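Local structure of uncharacterized protein (Staphylococcus aureus, 3P8A) at residues Ser39-Val44 against Ile261-Ala266; Gly51-Tyr56 against Glu71-Glu76; Lys108-His113 against Ile233-Glu238; Asn122-Glu127 against Leu152-Gln157. The protein is of unknown function but carries a glyoxalase-like domain of the VOC superfamily, whose members often bind metals and act on small molecules. All blocks are in the same frame, centred on the assembly; numbering follows the deposited sequence. Where two conformers were deposited one is given.

Interaction 1: Ser39-Val44 against Ile261-Ala266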
loop_
_atom_site.group_PDB
_atom_site.type_symbol
_atom_site.label_atom_id
_atom_site.label_comp_id
_atom_site.label_asym_id
_atom_site.label_seq_id
_atom_site.Cartn_x
_atom_site.Cartn_y
_atom_site.Cartn_z
ATOM N N SER A 39 -15.853 2.207 -10.812
ATOM C CA SER A 39 -16.575 2.145 -9.549
ATOM C C SER A 39 -16.551 0.683 -9.100
ATOM O O SER A 39 -16.432 -0.215 -9.936
ATOM C CB SER A 39 -18.017 2.631 -9.697
ATOM O OG SER A 39 -18.718 1.898 -10.689
ATOM N N PHE A 40 -16.625 0.439 -7.794
ATOM C CA PHE A 40 -16.679 -0.902 -7.236
ATOM C C PHE A 40 -18.045 -1.539 -7.525
ATOM O O PHE A 40 -19.047 -0.815 -7.570
ATOM C CB PHE A 40 -16.463 -0.844 -5.715
ATOM C CG PHE A 40 -15.051 -1.142 -5.309
ATOM C CD1 PHE A 40 -14.123 -0.122 -5.161
ATOM C CD2 PHE A 40 -14.647 -2.443 -5.061
ATOM C CE1 PHE A 40 -12.805 -0.402 -4.776
ATOM C CE2 PHE A 40 -13.334 -2.721 -4.682
ATOM C CZ PHE A 40 -12.422 -1.701 -4.550
ATOM N N PRO A 41 -18.111 -2.893 -7.676
ATOM C CA PRO A 41 -19.402 -3.559 -7.928
ATOM C C PRO A 41 -20.429 -3.280 -6.831
ATOM O O PRO A 41 -20.113 -3.369 -5.644
ATOM C CB PRO A 41 -19.024 -5.040 -7.970
ATOM C CG PRO A 41 -17.599 -5.038 -8.359
ATOM C CD PRO A 41 -17.012 -3.877 -7.657
ATOM N N GLY A 42 -21.628 -2.869 -7.247
ATOM C CA GLY A 42 -22.720 -2.489 -6.351
ATOM C C GLY A 42 -22.345 -1.406 -5.353
ATOM O O GLY A 42 -22.975 -1.293 -4.300
ATOM N N ASP A 43 -21.301 -0.605 -5.673
ATOM C CA ASP A 43 -20.780 0.468 -4.811
ATOM C C ASP A 43 -20.492 -0.030 -3.387
ATOM O O ASP A 43 -20.680 0.727 -2.434
ATOM C CB ASP A 43 -21.729 1.701 -4.815
ATOM C CG ASP A 43 -21.789 2.449 -6.138
ATOM O OD1 ASP A 43 -21.059 3.455 -6.287
ATOM O OD2 ASP A 43 -22.574 2.033 -7.020
ATOM N N VAL A 44 -20.046 -1.309 -3.242
ATOM C CA VAL A 44 -19.765 -1.953 -1.940
ATOM C C VAL A 44 -18.815 -1.057 -1.123
ATOM O O VAL A 44 -19.100 -0.754 0.030
ATOM C CB VAL A 44 -19.223 -3.412 -2.045
ATOM C CG1 VAL A 44 -20.335 -4.461 -2.135
ATOM C CG2 VAL A 44 -18.192 -3.563 -3.155
ATOM N N ILE A 261 -14.375 -10.583 -4.429
ATOM C CA ILE A 261 -14.561 -9.871 -5.677
ATOM C C ILE A 261 -13.218 -9.814 -6.382
ATOM O O ILE A 261 -12.248 -9.303 -5.807
ATOM C CB ILE A 261 -15.173 -8.445 -5.499
ATOM C CG1 ILE A 261 -16.471 -8.470 -4.644
ATOM C CG2 ILE A 261 -15.399 -7.764 -6.871
ATOM C CD1 ILE A 261 -16.993 -7.098 -4.225
ATOM N N PHE A 262 -13.160 -10.349 -7.613
ATOM C CA PHE A 262 -11.948 -10.247 -8.413
ATOM C C PHE A 262 -12.172 -9.105 -9.349
ATOM O O PHE A 262 -13.116 -9.126 -10.154
ATOM C CB PHE A 262 -11.545 -11.507 -9.210
ATOM C CG PHE A 262 -10.427 -11.181 -10.189
ATOM C CD1 PHE A 262 -9.096 -11.199 -9.785
ATOM C CD2 PHE A 262 -10.714 -10.748 -11.483
ATOM C CE1 PHE A 262 -8.078 -10.867 -10.675
ATOM C CE2 PHE A 262 -9.690 -10.376 -12.363
ATOM C CZ PHE A 262 -8.384 -10.473 -11.969
ATOM N N ILE A 263 -11.325 -8.080 -9.237
ATOM C CA ILE A 263 -11.472 -6.914 -10.080
ATOM C C ILE A 263 -10.149 -6.272 -10.435
ATOM O O ILE A 263 -9.332 -5.994 -9.556
ATOM C CB ILE A 263 -12.529 -5.935 -9.486
ATOM C CG1 ILE A 263 -12.864 -4.794 -10.452
ATOM C CG2 ILE A 263 -12.180 -5.456 -8.065
ATOM C CD1 ILE A 263 -14.345 -4.299 -10.326
ATOM N N ARG A 264 -9.911 -6.106 -11.752
ATOM C CA ARG A 264 -8.719 -5.474 -12.325
ATOM C C ARG A 264 -7.427 -5.971 -11.717
ATOM O O ARG A 264 -6.596 -5.154 -11.316
ATOM C CB ARG A 264 -8.816 -3.927 -12.219
ATOM C CG ARG A 264 -10.088 -3.322 -12.837
ATOM C CD ARG A 264 -10.021 -3.244 -14.343
ATOM N NE ARG A 264 -10.858 -2.158 -14.849
ATOM C CZ ARG A 264 -10.506 -1.316 -15.815
ATOM N NH1 ARG A 264 -9.311 -1.413 -16.388
ATOM N NH2 ARG A 264 -11.337 -0.357 -16.201
ATOM N N GLY A 265 -7.289 -7.293 -11.646
ATOM C CA GLY A 265 -6.098 -7.985 -11.155
ATOM C C GLY A 265 -5.935 -8.105 -9.650
ATOM O O GLY A 265 -4.927 -8.648 -9.196
ATOM N N ALA A 266 -6.906 -7.614 -8.867
ATOM C CA ALA A 266 -6.865 -7.653 -7.411
ATOM C C ALA A 266 -8.032 -8.454 -6.824
ATOM O O ALA A 266 -9.037 -8.682 -7.504
ATOM C CB ALA A 266 -6.851 -6.236 -6.849
#
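P41, I261 and I263 form a small apolar contact at the surface, where the loop between strands 24-31 and 48-53 leans on edge strand 259-263. The CG of P41 lies 3.8 Å from CG2 of I261, and the two side chains run alongside each other, pointing opposite ways. The proline ring and the end of I263 point at each other, with CD of P41 3.8 Å from CD1 of I263. In I263, CG1 is anti to the backbone N (chi1 -171°), which turns this branch toward the loop, CD1 at its end. V44 extends the contact: its CG2 lies 3.9 Å from CD1 of I261. Two backbone bonds fold the loop so that P41 and V44 both face the strand, D43 N to F40 O and V44 N to P41 O. The neighbouring F40 ring meets Y268 edge to face. After I263 the chain reverses in a type I' turn. No hydrogen bond joins the two segments, so the loop meets the strand by van der Waals packing alone.

Interaction 2: Gly51-Tyr56 against Glu71-Glu76. With GOL (glycerol), chain C.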
loop_
_atom_site.group_PDB
_atom_site.type_symbol
_atom_site.label_atom_id
_atom_site.label_comp_id
_atom_site.label_asym_id
_atom_site.label_seq_id
_atom_site.Cartn_x
_atom_site.Cartn_y
_atom_site.Cartn_z
ATOM N N GLY A 51 -6.469 13.230 -6.210
ATOM C CA GLY A 51 -5.757 14.309 -6.879
ATOM C C GLY A 51 -4.739 13.775 -7.853
ATOM O O GLY A 51 -4.669 12.571 -8.072
ATOM N N TYR A 52 -3.923 14.667 -8.404
ATOM C CA TYR A 52 -2.882 14.385 -9.384
ATOM C C TYR A 52 -1.507 14.556 -8.741
ATOM O O TYR A 52 -1.289 15.515 -7.996
ATOM C CB TYR A 52 -3.054 15.351 -10.571
ATOM C CG TYR A 52 -2.108 15.166 -11.739
ATOM C CD1 TYR A 52 -1.000 15.999 -11.906
ATOM C CD2 TYR A 52 -2.386 14.245 -12.745
ATOM C CE1 TYR A 52 -0.175 15.893 -13.029
ATOM C CE2 TYR A 52 -1.560 14.115 -13.859
ATOM C CZ TYR A 52 -0.446 14.933 -13.989
ATOM O OH TYR A 52 0.357 14.823 -15.094
ATOM N N HIS A 53 -0.601 13.594 -8.990
ATOM C CA HIS A 53 0.772 13.605 -8.504
ATOM C C HIS A 53 1.590 14.200 -9.661
ATOM O O HIS A 53 1.896 13.492 -10.626
ATOM C CB HIS A 53 1.263 12.174 -8.151
ATOM C CG HIS A 53 0.423 11.451 -7.140
ATOM N ND1 HIS A 53 -0.280 10.301 -7.479
ATOM C CD2 HIS A 53 0.226 11.714 -5.829
ATOM C CE1 HIS A 53 -0.883 9.911 -6.369
ATOM N NE2 HIS A 53 -0.591 10.721 -5.344
ATOM N N HIS A 54 1.868 15.531 -9.597
ATOM C CA HIS A 54 2.568 16.253 -10.666
ATOM C C HIS A 54 3.898 15.673 -11.076
ATOM O O HIS A 54 4.176 15.640 -12.263
ATOM C CB HIS A 54 2.677 17.768 -10.411
ATOM C CG HIS A 54 3.000 18.525 -11.667
ATOM N ND1 HIS A 54 1.999 18.981 -12.512
ATOM C CD2 HIS A 54 4.207 18.804 -12.226
ATOM C CE1 HIS A 54 2.626 19.546 -13.537
ATOM N NE2 HIS A 54 3.956 19.467 -13.407
ATOM N N LYS A 55 4.696 15.186 -10.113
ATOM C CA LYS A 55 6.010 14.582 -10.371
ATOM C C LYS A 55 5.946 13.351 -11.281
ATOM O O LYS A 55 6.878 13.118 -12.054
ATOM C CB LYS A 55 6.640 14.120 -9.060
ATOM C CG LYS A 55 7.260 15.203 -8.202
ATOM C CD LYS A 55 7.512 14.706 -6.770
ATOM C CE LYS A 55 8.545 13.606 -6.650
ATOM N NZ LYS A 55 9.919 14.064 -7.005
ATOM N N TYR A 56 4.868 12.543 -11.157
ATOM C CA TYR A 56 4.739 11.273 -11.873
ATOM C C TYR A 56 3.735 11.195 -12.999
ATOM O O TYR A 56 3.885 10.330 -13.858
ATOM C CB TYR A 56 4.499 10.140 -10.876
ATOM C CG TYR A 56 5.553 10.045 -9.793
ATOM C CD1 TYR A 56 6.844 9.603 -10.084
ATOM C CD2 TYR A 56 5.260 10.384 -8.476
ATOM C CE1 TYR A 56 7.821 9.523 -9.092
ATOM C CE2 TYR A 56 6.234 10.325 -7.481
ATOM C CZ TYR A 56 7.504 9.869 -7.789
ATOM O OH TYR A 56 8.445 9.771 -6.801
ATOM N N GLU A 71 -6.032 2.936 -2.184
ATOM C CA GLU A 71 -5.663 3.914 -3.176
ATOM C C GLU A 71 -5.764 3.266 -4.538
ATOM O O GLU A 71 -5.018 2.340 -4.843
ATOM C CB GLU A 71 -4.266 4.505 -2.930
ATOM C CG GLU A 71 -3.966 5.666 -3.873
ATOM C CD GLU A 71 -2.527 6.131 -3.940
ATOM O OE1 GLU A 71 -1.635 5.373 -3.501
ATOM O OE2 GLU A 71 -2.283 7.224 -4.501
ATOM N N LEU A 72 -6.718 3.725 -5.351
ATOM C CA LEU A 72 -6.848 3.243 -6.724
ATOM C C LEU A 72 -6.031 4.228 -7.521
ATOM O O LEU A 72 -6.200 5.419 -7.341
ATOM C CB LEU A 72 -8.299 3.234 -7.197
ATOM C CG LEU A 72 -9.317 2.475 -6.375
ATOM C CD1 LEU A 72 -10.545 2.327 -7.159
ATOM C CD2 LEU A 72 -8.801 1.078 -5.922
ATOM N N LEU A 73 -5.111 3.754 -8.322
ATOM C CA LEU A 73 -4.156 4.603 -9.012
ATOM C C LEU A 73 -4.152 4.372 -10.496
ATOM O O LEU A 73 -4.244 3.234 -10.939
ATOM C CB LEU A 73 -2.737 4.354 -8.381
ATOM C CG LEU A 73 -1.544 5.257 -8.826
ATOM C CD1 LEU A 73 -1.696 6.709 -8.293
ATOM C CD2 LEU A 73 -0.218 4.672 -8.367
ATOM N N ASP A 74 -4.040 5.468 -11.289
ATOM C CA ASP A 74 -3.927 5.380 -12.744
ATOM C C ASP A 74 -2.939 6.442 -13.265
ATOM O O ASP A 74 -2.560 7.337 -12.530
ATOM C CB ASP A 74 -5.301 5.523 -13.407
ATOM C CG ASP A 74 -5.433 5.108 -14.884
ATOM O OD1 ASP A 74 -4.470 4.491 -15.437
ATOM O OD2 ASP A 74 -6.523 5.300 -15.448
ATOM N N VAL A 75 -2.537 6.329 -14.523
ATOM C CA VAL A 75 -1.608 7.249 -15.154
ATOM C C VAL A 75 -2.316 8.099 -16.204
ATOM O O VAL A 75 -2.979 7.566 -17.099
ATOM C CB VAL A 75 -0.317 6.541 -15.664
ATOM C CG1 VAL A 75 -0.612 5.193 -16.312
ATOM C CG2 VAL A 75 0.518 7.435 -16.582
ATOM N N GLU A 76 -2.208 9.421 -16.049
ATOM C CA GLU A 76 -2.753 10.420 -16.964
ATOM C C GLU A 76 -1.685 10.811 -17.999
ATOM O O GLU A 76 -1.988 10.900 -19.193
ATOM C CB GLU A 76 -3.283 11.639 -16.184
ATOM C CG GLU A 76 -3.455 12.935 -16.978
ATOM C CD GLU A 76 -4.325 12.898 -18.226
ATOM O OE1 GLU A 76 -5.273 12.080 -18.279
ATOM O OE2 GLU A 76 -4.051 13.692 -19.154
HETATM C C1 GOL C . -3.041 8.882 -1.675
HETATM O O1 GOL C . -3.581 9.629 -0.671
HETATM C C2 GOL C . -1.748 9.553 -1.925
HETATM O O2 GOL C . -1.973 10.334 -3.081
HETATM C C3 GOL C . -0.679 8.472 -2.058
HETATM O O3 GOL C . -0.094 8.383 -3.384
#
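Y52 meets E76 at its ring edge: CE2 lies 3.8 Å from CB of E76, and the two side chains cross at about a right angle. The CG of Y52 is anti to the backbone N (chi1 -177°), which carries the ring out to the end of strand 69-75. Only the aliphatic part of E76 touches it.

H53 follows and points into the fold. CD1 of L73 lies at the imidazole edge, near the ring plane, 3.8 Å from CE1. At the NE2 corner of the ring a glycerol, probably from the crystallisation liquor, links H53 to E71. H53 NE2 and glycerol O2 are hydrogen-bonded at 2.7 Å, and the bond is fairly straight at 159°. Glycerol O3 donates to OE2 of E71 at 2.7 Å, while the bond from O2 to that oxygen is weak. E71 reaches the glycerol with an extended chain. T58 bonds to H53 ND1, and N60 bonds to the same OE2 that takes the glycerol, so each side chain has a second polar partner. R139 and Y69 also bind the glycerol. The polar pocket is consistent with a ligand site of a VOC-type fold.

Further on, Y56 N bonds to H53 O, turning the chain. Strand 58-64 runs between strands 48-53 and 69-75 in the sheet, strand 24-31 flanks the far side of 69-75, and M137 of strand 130-139 touches H53.

Interaction 3: Lys108-His113 against Ile233-Glu238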
loop_
_atom_site.group_PDB
_atom_site.type_symbol
_atom_site.label_atom_id
_atom_site.label_comp_id
_atom_site.label_asym_id
_atom_site.label_seq_id
_atom_site.Cartn_x
_atom_site.Cartn_y
_atom_site.Cartn_z
ATOM N N LYS A 108 -0.335 -3.104 -6.221
ATOM C CA LYS A 108 1.069 -2.781 -6.504
ATOM C C LYS A 108 1.967 -2.843 -5.269
ATOM O O LYS A 108 3.114 -3.320 -5.357
ATOM C CB LYS A 108 1.195 -1.391 -7.148
ATOM C CG LYS A 108 0.524 -1.255 -8.534
ATOM C CD LYS A 108 1.275 -1.986 -9.670
ATOM C CE LYS A 108 0.584 -3.260 -10.118
ATOM N NZ LYS A 108 1.509 -4.114 -10.953
ATOM N N ASN A 109 1.468 -2.316 -4.141
ATOM C CA ASN A 109 2.229 -2.249 -2.902
ATOM C C ASN A 109 1.349 -1.855 -1.742
ATOM O O ASN A 109 0.162 -1.561 -1.913
ATOM C CB ASN A 109 3.376 -1.197 -3.033
ATOM C CG ASN A 109 4.629 -1.564 -2.267
ATOM O OD1 ASN A 109 4.619 -2.378 -1.323
ATOM N ND2 ASN A 109 5.731 -0.994 -2.669
ATOM N N ILE A 110 1.948 -1.841 -0.542
ATOM C CA ILE A 110 1.308 -1.355 0.684
ATOM C C ILE A 110 2.208 -0.258 1.226
ATOM O O ILE A 110 3.419 -0.236 0.969
ATOM C CB ILE A 110 1.025 -2.474 1.715
ATOM C CG1 ILE A 110 2.335 -3.250 2.083
ATOM C CG2 ILE A 110 -0.085 -3.419 1.190
ATOM C CD1 ILE A 110 2.213 -4.087 3.373
ATOM N N CYS A 111 1.623 0.621 1.997
ATOM C CA CYS A 111 2.296 1.764 2.551
ATOM C C CYS A 111 2.044 1.755 4.039
ATOM O O CYS A 111 0.912 1.569 4.480
ATOM C CB CYS A 111 1.755 3.033 1.891
ATOM S SG CYS A 111 2.448 4.577 2.535
ATOM N N LEU A 112 3.113 1.959 4.808
ATOM C CA LEU A 112 3.039 1.965 6.249
ATOM C C LEU A 112 3.221 3.390 6.790
ATOM O O LEU A 112 4.141 4.103 6.398
ATOM C CB LEU A 112 4.094 0.996 6.849
ATOM C CG LEU A 112 4.089 -0.479 6.362
ATOM C CD1 LEU A 112 5.236 -1.265 7.004
ATOM C CD2 LEU A 112 2.742 -1.184 6.675
ATOM N N HIS A 113 2.333 3.775 7.701
ATOM C CA HIS A 113 2.268 5.072 8.356
ATOM C C HIS A 113 3.297 5.216 9.514
ATOM O O HIS A 113 3.412 4.307 10.336
ATOM C CB HIS A 113 0.825 5.254 8.885
ATOM C CG HIS A 113 0.665 6.372 9.861
ATOM N ND1 HIS A 113 0.351 7.646 9.442
ATOM C CD2 HIS A 113 0.818 6.377 11.206
ATOM C CE1 HIS A 113 0.328 8.393 10.538
ATOM N NE2 HIS A 113 0.613 7.672 11.624
ATOM N N ILE A 233 -3.395 -5.532 11.747
ATOM C CA ILE A 233 -3.468 -6.157 10.417
ATOM C C ILE A 233 -2.480 -7.330 10.327
ATOM O O ILE A 233 -1.302 -7.169 10.667
ATOM C CB ILE A 233 -3.168 -5.139 9.259
ATOM C CG1 ILE A 233 -3.967 -3.821 9.293
ATOM C CG2 ILE A 233 -3.144 -5.782 7.861
ATOM C CD1 ILE A 233 -5.374 -3.896 9.370
ATOM N N TYR A 234 -2.933 -8.473 9.802
ATOM C CA TYR A 234 -2.027 -9.590 9.561
ATOM C C TYR A 234 -1.465 -9.471 8.158
ATOM O O TYR A 234 -2.136 -8.946 7.271
ATOM C CB TYR A 234 -2.713 -10.943 9.791
ATOM C CG TYR A 234 -3.023 -11.153 11.250
ATOM C CD1 TYR A 234 -2.074 -11.688 12.112
ATOM C CD2 TYR A 234 -4.215 -10.689 11.803
ATOM C CE1 TYR A 234 -2.329 -11.831 13.468
ATOM C CE2 TYR A 234 -4.480 -10.829 13.159
ATOM C CZ TYR A 234 -3.527 -11.389 13.991
ATOM O OH TYR A 234 -3.766 -11.536 15.338
ATOM N N PHE A 235 -0.221 -9.898 7.983
ATOM C CA PHE A 235 0.479 -9.931 6.707
ATOM C C PHE A 235 0.804 -11.378 6.447
ATOM O O PHE A 235 1.636 -11.966 7.146
ATOM C CB PHE A 235 1.751 -9.052 6.723
ATOM C CG PHE A 235 1.398 -7.616 6.966
ATOM C CD1 PHE A 235 0.882 -6.825 5.936
ATOM C CD2 PHE A 235 1.436 -7.083 8.255
ATOM C CE1 PHE A 235 0.492 -5.503 6.176
ATOM C CE2 PHE A 235 1.026 -5.764 8.492
ATOM C CZ PHE A 235 0.562 -4.987 7.451
ATOM N N ARG A 236 0.082 -11.984 5.504
ATOM C CA ARG A 236 0.299 -13.368 5.178
ATOM C C ARG A 236 1.129 -13.464 3.926
ATOM O O ARG A 236 0.711 -12.960 2.881
ATOM C CB ARG A 236 -1.050 -14.126 5.042
ATOM C CG ARG A 236 -0.857 -15.602 4.634
ATOM C CD ARG A 236 -2.115 -16.399 4.817
ATOM N NE ARG A 236 -2.425 -16.532 6.239
ATOM C CZ ARG A 236 -3.430 -17.233 6.743
ATOM N NH1 ARG A 236 -4.266 -17.878 5.944
ATOM N NH2 ARG A 236 -3.601 -17.302 8.054
ATOM N N ILE A 237 2.313 -14.088 4.036
ATOM C CA ILE A 237 3.224 -14.357 2.914
ATOM C C ILE A 237 3.065 -15.846 2.661
ATOM O O ILE A 237 3.329 -16.654 3.548
ATOM C CB ILE A 237 4.721 -13.999 3.209
ATOM C CG1 ILE A 237 4.919 -12.629 3.945
ATOM C CG2 ILE A 237 5.628 -14.150 1.961
ATOM C CD1 ILE A 237 4.410 -11.350 3.230
ATOM N N GLU A 238 2.552 -16.201 1.490
ATOM C CA GLU A 238 2.358 -17.581 1.139
ATOM C C GLU A 238 3.120 -17.956 -0.112
ATOM O O GLU A 238 3.370 -17.121 -0.985
ATOM C CB GLU A 238 0.877 -17.989 1.101
ATOM C CG GLU A 238 -0.003 -17.251 0.117
ATOM C CD GLU A 238 -1.460 -17.665 0.156
ATOM O OE1 GLU A 238 -2.147 -17.485 -0.874
ATOM O OE2 GLU A 238 -1.927 -18.133 1.219
#
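I110 and F235 pack together where the two mixed beta sheets of this glyoxalase-like (VOC) fold approach each other, strand 106-113 from one and strand 234-239 from the other. The tight part is a single methyl against a ring. The side chains meet at an oblique angle. In I110, CG1 stands between the backbone N and the carbonyl carbon (chi1 56°), and CD1 extends from there to the phenyl group. L112 makes the looser part: its CD2 comes no closer than 4.5 Å to CZ of F235. The backbones stay well apart, with the CA atoms of I110 and F235 10.5 Å from each other, and no hydrogen bond crosses. L228 touches both L112 and F235. The more open side belongs to Y234 and R236, which alternate with F235 on their strand and are partly exposed. R236 makes a salt bridge with D225 and a cation-pi contact with Y223. The nearest approach is at the ring, where CE1 of F235 lies 3.6 Å from CD1 of I110.

Interaction 4: Asn122-Glu127 against Leu152-Gln157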
loop_
_atom_site.group_PDB
_atom_site.type_symbol
_atom_site.label_atom_id
_atom_site.label_comp_id
_atom_site.label_asym_id
_atom_site.label_seq_id
_atom_site.Cartn_x
_atom_site.Cartn_y
_atom_site.Cartn_z
ATOM N N ASN A 122 16.834 6.939 9.926
ATOM C CA ASN A 122 18.019 6.733 10.762
ATOM C C ASN A 122 18.142 5.278 11.217
ATOM O O ASN A 122 19.239 4.742 11.171
ATOM C CB ASN A 122 18.044 7.702 11.967
ATOM C CG ASN A 122 18.128 9.163 11.596
ATOM O OD1 ASN A 122 18.671 9.540 10.544
ATOM N ND2 ASN A 122 17.542 10.012 12.433
ATOM N N LYS A 123 17.012 4.628 11.591
ATOM C CA LYS A 123 17.002 3.240 12.024
ATOM C C LYS A 123 17.409 2.308 10.881
ATOM O O LYS A 123 18.185 1.369 11.101
ATOM C CB LYS A 123 15.630 2.851 12.617
ATOM C CG LYS A 123 15.530 1.430 13.192
ATOM C CD LYS A 123 14.885 0.471 12.193
ATOM C CE LYS A 123 14.640 -0.914 12.743
ATOM N NZ LYS A 123 14.370 -1.866 11.640
ATOM N N LEU A 124 16.883 2.552 9.666
ATOM C CA LEU A 124 17.217 1.695 8.526
ATOM C C LEU A 124 18.665 1.912 8.118
ATOM O O LEU A 124 19.380 0.943 7.865
ATOM C CB LEU A 124 16.255 1.913 7.346
ATOM C CG LEU A 124 14.795 1.493 7.538
ATOM C CD1 LEU A 124 13.960 1.984 6.376
ATOM C CD2 LEU A 124 14.655 -0.029 7.651
ATOM N N GLN A 125 19.105 3.179 8.105
ATOM C CA GLN A 125 20.485 3.549 7.780
ATOM C C GLN A 125 21.496 3.008 8.801
ATOM O O GLN A 125 22.602 2.632 8.395
ATOM C CB GLN A 125 20.634 5.060 7.578
ATOM C CG GLN A 125 19.988 5.523 6.263
ATOM C CD GLN A 125 20.405 6.900 5.831
ATOM O OE1 GLN A 125 20.453 7.206 4.635
ATOM N NE2 GLN A 125 20.739 7.754 6.780
ATOM N N SER A 126 21.081 2.847 10.079
ATOM C CA SER A 126 21.951 2.278 11.130
ATOM C C SER A 126 22.108 0.757 10.953
ATOM O O SER A 126 22.952 0.147 11.601
ATOM C CB SER A 126 21.405 2.600 12.515
ATOM O OG SER A 126 20.270 1.799 12.808
ATOM N N GLU A 127 21.280 0.147 10.069
ATOM C CA GLU A 127 21.316 -1.282 9.721
ATOM C C GLU A 127 21.840 -1.456 8.297
ATOM O O GLU A 127 21.771 -2.548 7.738
ATOM C CB GLU A 127 19.918 -1.923 9.857
ATOM C CG GLU A 127 19.379 -1.914 11.279
ATOM C CD GLU A 127 17.950 -2.398 11.389
ATOM O OE1 GLU A 127 17.055 -1.745 10.803
ATOM O OE2 GLU A 127 17.730 -3.452 12.032
ATOM N N LEU A 152 9.354 7.512 2.080
ATOM C CA LEU A 152 10.701 6.969 2.245
ATOM C C LEU A 152 10.636 5.558 1.688
ATOM O O LEU A 152 9.685 4.819 1.968
ATOM C CB LEU A 152 11.126 6.969 3.715
ATOM C CG LEU A 152 12.529 6.416 4.049
ATOM C CD1 LEU A 152 13.631 7.398 3.660
ATOM C CD2 LEU A 152 12.606 6.062 5.508
ATOM N N TYR A 153 11.594 5.222 0.834
ATOM C CA TYR A 153 11.638 3.925 0.192
ATOM C C TYR A 153 12.833 3.122 0.606
ATOM O O TYR A 153 13.906 3.687 0.841
ATOM C CB TYR A 153 11.691 4.095 -1.310
ATOM C CG TYR A 153 10.465 4.770 -1.884
ATOM C CD1 TYR A 153 9.320 4.039 -2.181
ATOM C CD2 TYR A 153 10.485 6.118 -2.228
ATOM C CE1 TYR A 153 8.196 4.645 -2.734
ATOM C CE2 TYR A 153 9.378 6.728 -2.822
ATOM C CZ TYR A 153 8.229 5.987 -3.052
ATOM O OH TYR A 153 7.149 6.549 -3.663
ATOM N N ILE A 154 12.673 1.801 0.613
ATOM C CA ILE A 154 13.778 0.882 0.850
ATOM C C ILE A 154 14.360 0.515 -0.509
ATOM O O ILE A 154 13.621 0.162 -1.422
ATOM C CB ILE A 154 13.308 -0.360 1.639
ATOM C CG1 ILE A 154 12.938 0.038 3.083
ATOM C CG2 ILE A 154 14.384 -1.479 1.606
ATOM C CD1 ILE A 154 12.144 -1.002 3.816
HETATM N N MSE A 155 15.688 0.608 -0.653
HETATM C CA MSE A 155 16.349 0.197 -1.883
HETATM C C MSE A 155 17.230 -1.047 -1.624
HETATM O O MSE A 155 18.411 -0.939 -1.266
HETATM C CB MSE A 155 17.128 1.350 -2.506
HETATM C CG MSE A 155 17.264 1.206 -3.989
HETATM SE SE MSE A 155 19.017 1.742 -4.515
HETATM C CE MSE A 155 19.875 -0.014 -4.300
ATOM N N ASN A 156 16.627 -2.225 -1.758
ATOM C CA ASN A 156 17.320 -3.486 -1.533
ATOM C C ASN A 156 18.331 -3.779 -2.644
ATOM O O ASN A 156 17.952 -3.833 -3.817
ATOM C CB ASN A 156 16.324 -4.636 -1.351
ATOM C CG ASN A 156 16.914 -5.936 -0.853
ATOM O OD1 ASN A 156 16.298 -6.996 -0.970
ATOM N ND2 ASN A 156 18.106 -5.898 -0.277
ATOM N N GLN A 157 19.626 -3.937 -2.255
ATOM C CA GLN A 157 20.757 -4.223 -3.150
ATOM C C GLN A 157 20.697 -5.665 -3.657
ATOM O O GLN A 157 21.195 -5.961 -4.748
ATOM C CB GLN A 157 22.095 -3.951 -2.450
ATOM C CG GLN A 157 22.986 -2.944 -3.194
ATOM C CD GLN A 157 22.734 -1.493 -2.832
ATOM O OE1 GLN A 157 22.178 -1.162 -1.774
ATOM N NE2 GLN A 157 23.178 -0.587 -3.692
#
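L124 and I154 cross at about a right angle, and they join helix 117-125 to strand 147-155. CD1 of L124 lies 4.0 Å from CG1 of I154. The same methyl comes within 4.4 Å of CD2 of L152, two residues back along the strand. One leucine branch thus rests against two strand residues. In L124, CG is anti to the carbonyl carbon (chi1 -67°), which directs the isobutyl group from the helix down onto the strand. All three side chains are buried, and no hydrogen bond crosses. Nearby, polar groups of 122-127 bond to one another. S126 OG donates to K123 O at 2.7 Å, tilted 34° from the carbonyl plane. K123 NZ forms a salt bridge with OE1 of E127 at 2.8 Å, on the syn side of the carboxylate. F167 of strand 166-170, next to 147-155 in the sheet, touches L124, L152 and I154. V131 of strand 130-139 also touches L124, while W211 and F212 of helix 201-212 pack on I154.

Interactions 2 and 4 lie within the eight-stranded sheet and its covering helix, about 25 Å apart between centres. Interaction 3 joins that sheet to the seven-stranded one, near the chain's middle. Interaction 1 sets a loop of the first half against an edge strand of the second. Its centre lies about 35 Å from that of interaction 4, across the chain's centre. F40 and L72 bring interactions 1 and 2 into touch. Along the chain, interaction 2 closes before interaction 3 opens, and interaction 4 falls between the segments of interaction 3. Interaction 1 spans them all. Two long-range contacts therefore tie the halves together, and two shorter-range ones lie within the first sheet and its helix.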